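Local atomic coordinates of chloride intracellular channel Clic (Drosophila melanogaster, PDB entry 2YV7), a protein that might insert into membranes and form pH-dependent chloride channels, converting from a soluble GST-like globular form, and may play a role in ethanol sensitivity. Residues Gln183-Ala188 and Val193-Pro198; His210-Asp215 and Thr252-Asp257. All blocks are in the same frame, centred on the assembly; numbering follows the deposited sequence.

Contact 1: residues Gln183-Ala188 and Val193-Pro198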
ATOM      1  N   GLN A 183       7.214  -1.953   1.075  1.00 21.56           N
ATOM      2  CA  GLN A 183       7.815  -0.660   1.423  1.00 20.83           C
ATOM      3  C   GLN A 183       7.939  -0.443   2.954  1.00 19.93           C
ATOM      4  O   GLN A 183       9.031  -0.018   3.387  1.00 23.50           O
ATOM      5  CB  GLN A 183       6.990   0.474   0.752  1.00 21.37           C
ATOM      6  CG  GLN A 183       7.725   1.842   0.921  1.00 20.40           C
ATOM      7  CD  GLN A 183       8.971   1.974   0.018  1.00 27.29           C
ATOM      8  OE1 GLN A 183       9.316   1.060  -0.704  1.00 23.52           O
ATOM      9  NE2 GLN A 183       9.638   3.168   0.046  1.00 26.99           N
ATOM     10  N   HIS A 184       6.950  -0.813   3.793  1.00 17.91           N
ATOM     11  CA  HIS A 184       7.107  -0.680   5.245  1.00 22.54           C
ATOM     12  C   HIS A 184       8.192  -1.646   5.724  1.00 19.93           C
ATOM     13  O   HIS A 184       8.973  -1.331   6.577  1.00 21.80           O
ATOM     14  CB  HIS A 184       5.786  -1.037   5.930  1.00 22.82           C
ATOM     15  CG  HIS A 184       4.766   0.064   5.924  1.00 23.26           C
ATOM     16  ND1 HIS A 184       4.401   0.750   4.772  1.00 24.28           N
ATOM     17  CD2 HIS A 184       3.939   0.504   6.901  1.00 20.85           C
ATOM     18  CE1 HIS A 184       3.475   1.659   5.087  1.00 21.89           C
ATOM     19  NE2 HIS A 184       3.130   1.471   6.342  1.00 24.14           N
ATOM     20  N   ILE A 185       8.227  -2.851   5.144  1.00 17.23           N
ATOM     21  CA  ILE A 185       9.304  -3.825   5.470  1.00 17.63           C
ATOM     22  C   ILE A 185      10.677  -3.217   5.218  1.00 20.18           C
ATOM     23  O   ILE A 185      11.488  -3.255   6.151  1.00 22.38           O
ATOM     24  CB  ILE A 185       9.132  -5.133   4.691  1.00 22.04           C
ATOM     25  CG1 ILE A 185       7.940  -5.939   5.262  1.00 21.91           C
ATOM     26  CG2 ILE A 185      10.372  -6.034   4.848  1.00 24.99           C
ATOM     27  CD1 ILE A 185       7.558  -7.138   4.297  1.00 23.02           C
ATOM     28  N   ARG A 186      10.903  -2.641   4.048  1.00 20.42           N
ATOM     29  CA  ARG A 186      12.190  -2.037   3.709  1.00 25.08           C
ATOM     30  C   ARG A 186      12.474  -0.903   4.664  1.00 24.01           C
ATOM     31  O   ARG A 186      13.532  -0.877   5.309  1.00 24.23           O
ATOM     32  CB  ARG A 186      12.232  -1.498   2.276  1.00 22.78           C
ATOM     33  CG  ARG A 186      12.201  -2.544   1.190  1.00 24.86           C
ATOM     34  CD  ARG A 186      12.655  -1.937  -0.116  1.00 29.09           C
ATOM     35  NE  ARG A 186      14.080  -1.532  -0.089  1.00 28.65           N
ATOM     36  CZ  ARG A 186      14.668  -0.878  -1.092  1.00 26.98           C
ATOM     37  NH1 ARG A 186      13.992  -0.471  -2.198  1.00 24.24           N
ATOM     38  NH2 ARG A 186      15.957  -0.612  -0.969  1.00 28.31           N
ATOM     39  N   VAL A 187      11.545   0.045   4.774  1.00 23.34           N
ATOM     40  CA  VAL A 187      11.864   1.294   5.524  1.00 22.71           C
ATOM     41  C   VAL A 187      11.935   1.085   7.032  1.00 21.99           C
ATOM     42  O   VAL A 187      12.926   1.465   7.683  1.00 22.83           O
ATOM     43  CB  VAL A 187      10.844   2.407   5.116  1.00 20.72           C
ATOM     44  CG1 VAL A 187      11.021   3.636   5.971  1.00 24.32           C
ATOM     45  CG2 VAL A 187      11.012   2.732   3.590  1.00 23.94           C
ATOM     46  N   ALA A 188      10.888   0.470   7.594  1.00 20.31           N
ATOM     47  CA  ALA A 188      10.814   0.320   9.029  1.00 19.65           C
ATOM     48  C   ALA A 188      11.738  -0.826   9.458  1.00 22.67           C
ATOM     49  O   ALA A 188      12.350  -0.752  10.488  1.00 23.94           O
ATOM     50  CB  ALA A 188       9.422   0.013   9.492  1.00 22.12           C
ATOM     51  N   VAL A 193      15.310  -2.283  13.126  1.00 23.56           N
ATOM     52  CA  VAL A 193      16.038  -3.539  13.521  1.00 25.43           C
ATOM     53  C   VAL A 193      17.105  -3.945  12.521  1.00 23.65           C
ATOM     54  O   VAL A 193      17.602  -5.080  12.571  1.00 26.76           O
ATOM     55  CB  VAL A 193      15.056  -4.735  13.853  1.00 24.60           C
ATOM     56  CG1 VAL A 193      14.233  -4.385  15.111  1.00 30.22           C
ATOM     57  CG2 VAL A 193      14.167  -5.059  12.648  1.00 28.98           C
ATOM     58  N   ASP A 194      17.567  -3.008  11.700  1.00 22.07           N
ATOM     59  CA  ASP A 194      18.580  -3.330  10.701  1.00 25.55           C
ATOM     60  C   ASP A 194      18.307  -4.595   9.882  1.00 25.74           C
ATOM     61  O   ASP A 194      19.218  -5.426   9.629  1.00 28.77           O
ATOM     62  CB  ASP A 194      19.965  -3.469  11.363  1.00 26.77           C
ATOM     63  CG  ASP A 194      21.099  -3.348  10.362  1.00 32.81           C
ATOM     64  OD1 ASP A 194      20.935  -2.722   9.233  1.00 30.72           O
ATOM     65  OD2 ASP A 194      22.178  -3.903  10.730  1.00 32.75           O
ATOM     66  N   PHE A 195      17.044  -4.793   9.533  1.00 21.84           N
ATOM     67  CA  PHE A 195      16.670  -5.848   8.603  1.00 27.05           C
ATOM     68  C   PHE A 195      16.801  -5.365   7.204  1.00 25.27           C
ATOM     69  O   PHE A 195      16.378  -4.224   6.872  1.00 29.51           O
ATOM     70  CB  PHE A 195      15.194  -6.259   8.850  1.00 29.49           C
ATOM     71  CG  PHE A 195      14.727  -7.344   7.947  1.00 29.75           C
ATOM     72  CD1 PHE A 195      15.089  -8.676   8.194  1.00 32.41           C
ATOM     73  CD2 PHE A 195      13.943  -7.034   6.838  1.00 26.17           C
ATOM     74  CE1 PHE A 195      14.623  -9.699   7.367  1.00 29.63           C
ATOM     75  CE2 PHE A 195      13.531  -8.007   5.989  1.00 30.44           C
ATOM     76  CZ  PHE A 195      13.833  -9.336   6.218  1.00 28.01           C
ATOM     77  N   GLU A 196      17.366  -6.224   6.326  1.00 22.46           N
ATOM     78  CA  GLU A 196      17.373  -5.956   4.891  1.00 26.80           C
ATOM     79  C   GLU A 196      16.936  -7.160   4.143  1.00 28.40           C
ATOM     80  O   GLU A 196      17.273  -8.249   4.547  1.00 29.45           O
ATOM     81  CB  GLU A 196      18.771  -5.627   4.367  1.00 35.49           C
ATOM     82  CG  GLU A 196      18.971  -4.150   4.211  1.00 49.66           C
ATOM     83  CD  GLU A 196      20.434  -3.778   4.183  1.00 49.99           C
ATOM     84  OE1 GLU A 196      21.298  -4.712   4.122  1.00 55.67           O
ATOM     85  OE2 GLU A 196      20.711  -2.563   4.249  1.00 52.88           O
ATOM     86  N   ILE A 197      16.244  -6.942   3.023  1.00 25.68           N
ATOM     87  CA  ILE A 197      15.771  -8.021   2.123  1.00 26.91           C
ATOM     88  C   ILE A 197      16.926  -8.461   1.263  1.00 26.51           C
ATOM     89  O   ILE A 197      17.531  -7.650   0.557  1.00 28.25           O
ATOM     90  CB  ILE A 197      14.597  -7.575   1.171  1.00 27.26           C
ATOM     91  CG1 ILE A 197      13.364  -7.141   1.979  1.00 24.46           C
ATOM     92  CG2 ILE A 197      14.277  -8.737   0.194  1.00 23.77           C
ATOM     93  CD1 ILE A 197      12.321  -6.434   1.148  1.00 26.46           C
ATOM     94  N   PRO A 198      17.313  -9.736   1.382  1.00 26.75           N
ATOM     95  CA  PRO A 198      18.612 -10.099   0.813  1.00 27.44           C
ATOM     96  C   PRO A 198      18.636 -10.125  -0.680  1.00 29.22           C
ATOM     97  O   PRO A 198      17.556 -10.246  -1.350  1.00 29.20           O
ATOM     98  CB  PRO A 198      18.907 -11.491   1.417  1.00 28.45           C
ATOM     99  CG  PRO A 198      17.683 -11.970   1.946  1.00 30.41           C
ATOM    100  CD  PRO A 198      16.689 -10.832   2.135  1.00 27.31           C
TER
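Ile-185 and Ile-197 sit at the heart of an apolar contact between the helical turn 183-188 and the extended chain 193-198, which leaves the C-terminal end of the same helix and doubles back along it. Ile-185 offers its CG2 methyl to two partners. Phe-195 CE2 lies 3.9 Å from Ile-185 CG2, the methyl meeting the ring obliquely while the two side chains run side by side in the same direction. The Ile-197 CD1 methyl is slightly farther, 4.2 Å from Ile-185 CG2. The branch reaches this position because CG2 is anti to the backbone N, which leaves CG1 beside that nitrogen (chi1 -73°).

A second kind of packing uses the aliphatic base of a charged residue. Arg-186 CG rests 3.9 Å from Ile-197 CD1, the two side chains crossing at about a right angle. The arginine then bends at chi3 (66°), and its guanidinium group leaves for Tyr-253, bonding the carbonyl through NH1 and making a cation-pi contact with the ring.

No hydrogen bond joins the two segments. The reversal is instead made by Asp-194, whose positive phi ends the helical path, and by a backbone bond between Phe-195 and Gly-189. On the outer side of the returning chain, Glu-196 forms a salt bridge with Lys-190.

The contact is buried in the helical part of the GST fold: Leu-147 of helix 141-161 touches both Ile-185 and Phe-195, helix 128-136 adds Leu-132 and Met-135, and Met-208 of helix 202-212 packs on Arg-186 and Ile-197.

Contact 2: residues His210-Asp215 and Thr252-Asp257; sequences HMYQLD and TYIPID
Thr-252 lies over one face of the Tyr-212 ring, with its CA 3.8 Å from the ring centroid and only 8° off the normal, a well-centred CH-pi contact. The opposite face is met within the helical segment by Met-211 CG, 4.2 Å above the plane and displaced toward the rim. At the edge, in the ring plane, Ile-254 brings up its CD1 methyl, 3.9 Å from Tyr-212 CE2. The ring is thus bordered on both faces and along part of its rim.

Other atoms of Thr-252 spread over the same ring. Its CG2 methyl comes 3.7 Å from Tyr-212 CD1, while its carbonyl O approaches Tyr-212 CD2 at 3.4 Å. The methyl is placed there because CG2 stands anti to the carbonyl carbon, which leaves OG1 between the backbone N and that carbon (chi1 61°).

The phenol oxygen works beyond the two segments, hydrogen-bonding to Gln-183 OE1 and Arg-186 NH1 of helix 173-193. Replacing Tyr-212 by an alanine would probably open a gap beneath Thr-252 and beside Ile-254, and leave Gln-183 and Arg-186 without their shared hydroxyl partner.

The loop 252-257 runs along helix 202-212, from Tyr-212 at its C-terminal end back toward Trp-205, and Ile-254 also touches Trp-205 and Tyr-209. With no hydrogen bond between the segments, this surface contact rests mainly on C-H groups against an aromatic ring. The carbonyl O, on the same side of the ring but out past CD2, probably adds little attraction. The CA-H of Thr-252, flanked by two peptide groups, is probably polarised enough to favour the ring's electron-rich face.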
ATOM      1  N   HIS A 210      10.132  -2.643 -10.459  1.00 25.94           N
ATOM      2  CA  HIS A 210       8.922  -2.227 -11.174  1.00 27.55           C
ATOM      3  C   HIS A 210       7.944  -1.437 -10.365  1.00 30.42           C
ATOM      4  O   HIS A 210       7.255  -0.604 -10.906  1.00 29.27           O
ATOM      5  CB  HIS A 210       8.241  -3.406 -11.813  1.00 30.76           C
ATOM      6  CG  HIS A 210       9.083  -4.059 -12.865  1.00 35.83           C
ATOM      7  ND1 HIS A 210       9.704  -3.338 -13.864  1.00 38.67           N
ATOM      8  CD2 HIS A 210       9.470  -5.349 -13.030  1.00 34.58           C
ATOM      9  CE1 HIS A 210      10.411  -4.165 -14.625  1.00 37.93           C
ATOM     10  NE2 HIS A 210      10.275  -5.394 -14.146  1.00 37.57           N
ATOM     11  N   MET A 211       7.826  -1.746  -9.066  1.00 24.69           N
ATOM     12  CA  MET A 211       6.966  -0.973  -8.174  1.00 23.24           C
ATOM     13  C   MET A 211       7.331   0.477  -8.090  1.00 24.94           C
ATOM     14  O   MET A 211       6.445   1.353  -8.033  1.00 27.58           O
ATOM     15  CB  MET A 211       6.995  -1.639  -6.776  1.00 23.57           C
ATOM     16  CG  MET A 211       7.008  -0.807  -5.628  1.00 32.28           C
ATOM     17  SD  MET A 211       7.009  -2.025  -4.239  1.00 25.79           S
ATOM     18  CE  MET A 211       8.364  -1.337  -3.345  1.00 32.51           C
ATOM     19  N   TYR A 212       8.627   0.757  -8.153  1.00 23.79           N
ATOM     20  CA  TYR A 212       9.063   2.129  -8.086  1.00 28.05           C
ATOM     21  C   TYR A 212       8.868   2.882  -9.395  1.00 33.28           C
ATOM     22  O   TYR A 212       8.959   4.110  -9.380  1.00 38.36           O
ATOM     23  CB  TYR A 212      10.508   2.174  -7.652  1.00 26.67           C
ATOM     24  CG  TYR A 212      10.706   1.673  -6.214  1.00 23.79           C
ATOM     25  CD1 TYR A 212       9.920   2.200  -5.110  1.00 21.29           C
ATOM     26  CD2 TYR A 212      11.679   0.687  -5.933  1.00 25.05           C
ATOM     27  CE1 TYR A 212      10.067   1.733  -3.830  1.00 24.66           C
ATOM     28  CE2 TYR A 212      11.854   0.228  -4.623  1.00 23.21           C
ATOM     29  CZ  TYR A 212      11.079   0.774  -3.584  1.00 24.15           C
ATOM     30  OH  TYR A 212      11.249   0.316  -2.340  1.00 23.85           O
ATOM     31  N   GLN A 213       8.663   2.154 -10.504  1.00 30.25           N
ATOM     32  CA  GLN A 213       8.356   2.750 -11.829  1.00 30.95           C
ATOM     33  C   GLN A 213       6.857   2.981 -12.000  1.00 37.77           C
ATOM     34  O   GLN A 213       6.433   3.558 -13.015  1.00 34.55           O
ATOM     35  CB  GLN A 213       8.860   1.870 -12.977  1.00 34.43           C
ATOM     36  CG  GLN A 213      10.360   1.780 -13.075  1.00 38.07           C
ATOM     37  CD  GLN A 213      10.842   0.831 -14.187  1.00 43.54           C
ATOM     38  OE1 GLN A 213      10.067   0.026 -14.747  1.00 44.75           O
ATOM     39  NE2 GLN A 213      12.137   0.900 -14.487  1.00 43.12           N
ATOM     40  N   LEU A 214       6.053   2.559 -11.017  1.00 32.48           N
ATOM     41  CA  LEU A 214       4.605   2.601 -11.173  1.00 34.52           C
ATOM     42  C   LEU A 214       4.013   3.888 -10.607  1.00 33.97           C
ATOM     43  O   LEU A 214       4.148   4.157  -9.402  1.00 33.22           O
ATOM     44  CB  LEU A 214       3.986   1.370 -10.460  1.00 36.20           C
ATOM     45  CG  LEU A 214       2.517   1.110 -10.715  1.00 39.57           C
ATOM     46  CD1 LEU A 214       2.274   0.555 -12.100  1.00 39.14           C
ATOM     47  CD2 LEU A 214       1.973   0.148  -9.630  1.00 35.52           C
ATOM     48  N   ASP A 215       3.298   4.652 -11.437  1.00 36.45           N
ATOM     49  CA  ASP A 215       2.723   5.899 -10.936  1.00 29.96           C
ATOM     50  C   ASP A 215       1.796   5.687  -9.741  1.00 24.51           C
ATOM     51  O   ASP A 215       1.814   6.482  -8.813  1.00 28.53           O
ATOM     52  CB  ASP A 215       2.002   6.671 -12.036  1.00 39.63           C
ATOM     53  CG  ASP A 215       2.964   7.281 -13.051  1.00 42.09           C
ATOM     54  OD1 ASP A 215       4.167   7.513 -12.709  1.00 41.73           O
ATOM     55  OD2 ASP A 215       2.521   7.481 -14.204  1.00 44.66           O
ATOM     56  N   THR A 252      13.977   4.134  -2.628  1.00 23.58           N
ATOM     57  CA  THR A 252      13.719   3.578  -3.950  1.00 23.98           C
ATOM     58  C   THR A 252      14.864   2.757  -4.544  1.00 26.65           C
ATOM     59  O   THR A 252      14.732   2.203  -5.677  1.00 28.76           O
ATOM     60  CB  THR A 252      13.308   4.616  -5.019  1.00 34.48           C
ATOM     61  OG1 THR A 252      14.380   5.561  -5.183  1.00 31.10           O
ATOM     62  CG2 THR A 252      11.956   5.294  -4.692  1.00 28.87           C
ATOM     63  N   TYR A 253      15.975   2.651  -3.821  1.00 28.70           N
ATOM     64  CA  TYR A 253      17.134   1.982  -4.435  1.00 30.26           C
ATOM     65  C   TYR A 253      16.961   0.490  -4.500  1.00 29.77           C
ATOM     66  O   TYR A 253      16.256  -0.108  -3.688  1.00 28.43           O
ATOM     67  CB  TYR A 253      18.454   2.320  -3.696  1.00 31.61           C
ATOM     68  CG  TYR A 253      18.530   1.763  -2.313  1.00 29.97           C
ATOM     69  CD1 TYR A 253      18.000   2.470  -1.247  1.00 30.35           C
ATOM     70  CD2 TYR A 253      19.135   0.537  -2.059  1.00 32.20           C
ATOM     71  CE1 TYR A 253      18.058   1.973   0.020  1.00 34.80           C
ATOM     72  CE2 TYR A 253      19.211   0.043  -0.775  1.00 33.85           C
ATOM     73  CZ  TYR A 253      18.662   0.763   0.249  1.00 33.28           C
ATOM     74  OH  TYR A 253      18.693   0.289   1.549  1.00 40.10           O
ATOM     75  N   ILE A 254      17.643  -0.113  -5.460  1.00 31.56           N
ATOM     76  CA  ILE A 254      17.650  -1.564  -5.662  1.00 32.18           C
ATOM     77  C   ILE A 254      19.153  -1.954  -5.471  1.00 34.11           C
ATOM     78  O   ILE A 254      20.031  -1.349  -6.127  1.00 33.08           O
ATOM     79  CB  ILE A 254      17.107  -1.897  -7.045  1.00 34.58           C
ATOM     80  CG1 ILE A 254      15.679  -1.301  -7.282  1.00 31.01           C
ATOM     81  CG2 ILE A 254      17.154  -3.420  -7.322  1.00 34.10           C
ATOM     82  CD1 ILE A 254      14.613  -1.980  -6.363  1.00 33.60           C
ATOM     83  N   PRO A 255      19.463  -2.879  -4.526  1.00 33.89           N
ATOM     84  CA  PRO A 255      20.860  -3.260  -4.267  1.00 30.45           C
ATOM     85  C   PRO A 255      21.489  -4.162  -5.323  1.00 35.80           C
ATOM     86  O   PRO A 255      22.653  -4.537  -5.187  1.00 38.51           O
ATOM     87  CB  PRO A 255      20.811  -3.919  -2.864  1.00 34.90           C
ATOM     88  CG  PRO A 255      19.412  -4.431  -2.752  1.00 35.69           C
ATOM     89  CD  PRO A 255      18.532  -3.582  -3.621  1.00 32.77           C
ATOM     90  N   ILE A 256      20.758  -4.487  -6.377  1.00 36.50           N
ATOM     91  CA  ILE A 256      21.338  -5.330  -7.447  1.00 44.97           C
ATOM     92  C   ILE A 256      21.005  -4.752  -8.792  1.00 45.63           C
ATOM     93  O   ILE A 256      20.122  -3.909  -8.887  1.00 41.49           O
ATOM     94  CB  ILE A 256      20.839  -6.792  -7.376  1.00 46.44           C
ATOM     95  CG1 ILE A 256      19.304  -6.856  -7.413  1.00 46.96           C
ATOM     96  CG2 ILE A 256      21.351  -7.457  -6.104  1.00 47.91           C
ATOM     97  CD1 ILE A 256      18.747  -8.263  -7.668  1.00 44.10           C
ATOM     98  N   ASP A 257      21.725  -5.204  -9.821  1.00 54.10           N
ATOM     99  CA  ASP A 257      21.377  -4.938 -11.225  1.00 59.01           C
ATOM    100  C   ASP A 257      20.197  -5.809 -11.636  1.00 60.25           C
ATOM    101  O   ASP A 257      20.081  -6.966 -11.187  1.00 59.44           O
ATOM    102  CB  ASP A 257      22.564  -5.256 -12.149  1.00 65.27           C
ATOM    103  CG  ASP A 257      23.667  -4.200 -12.105  1.00 68.39           C
ATOM    104  OD1 ASP A 257      23.393  -3.006 -11.804  1.00 68.57           O
ATOM    105  OD2 ASP A 257      24.826  -4.573 -12.408  1.00 69.09           O
TER

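How the contacts relate
Helices 173-193 and 202-212 follow each other in the chain, and contact 1 closes before contact 2 opens. Their centres lie 15 Å apart, yet polar side chains of 183-188 bridge them directly, at 2.6 Å from Gln-183 OE1 to Tyr-212 OH and 2.7 Å from Arg-186 NH1 to Tyr-253 O. Arg-186 therefore belongs to both sites, its aliphatic part to contact 1 and its guanidinium end to the loop of contact 2. Met-211 CE adds packing, 3.7 Å from Gln-183 OE1. The calcium ion is held by His-83, Pro-85, Leu-95 and Asn-97, none of them in either contact.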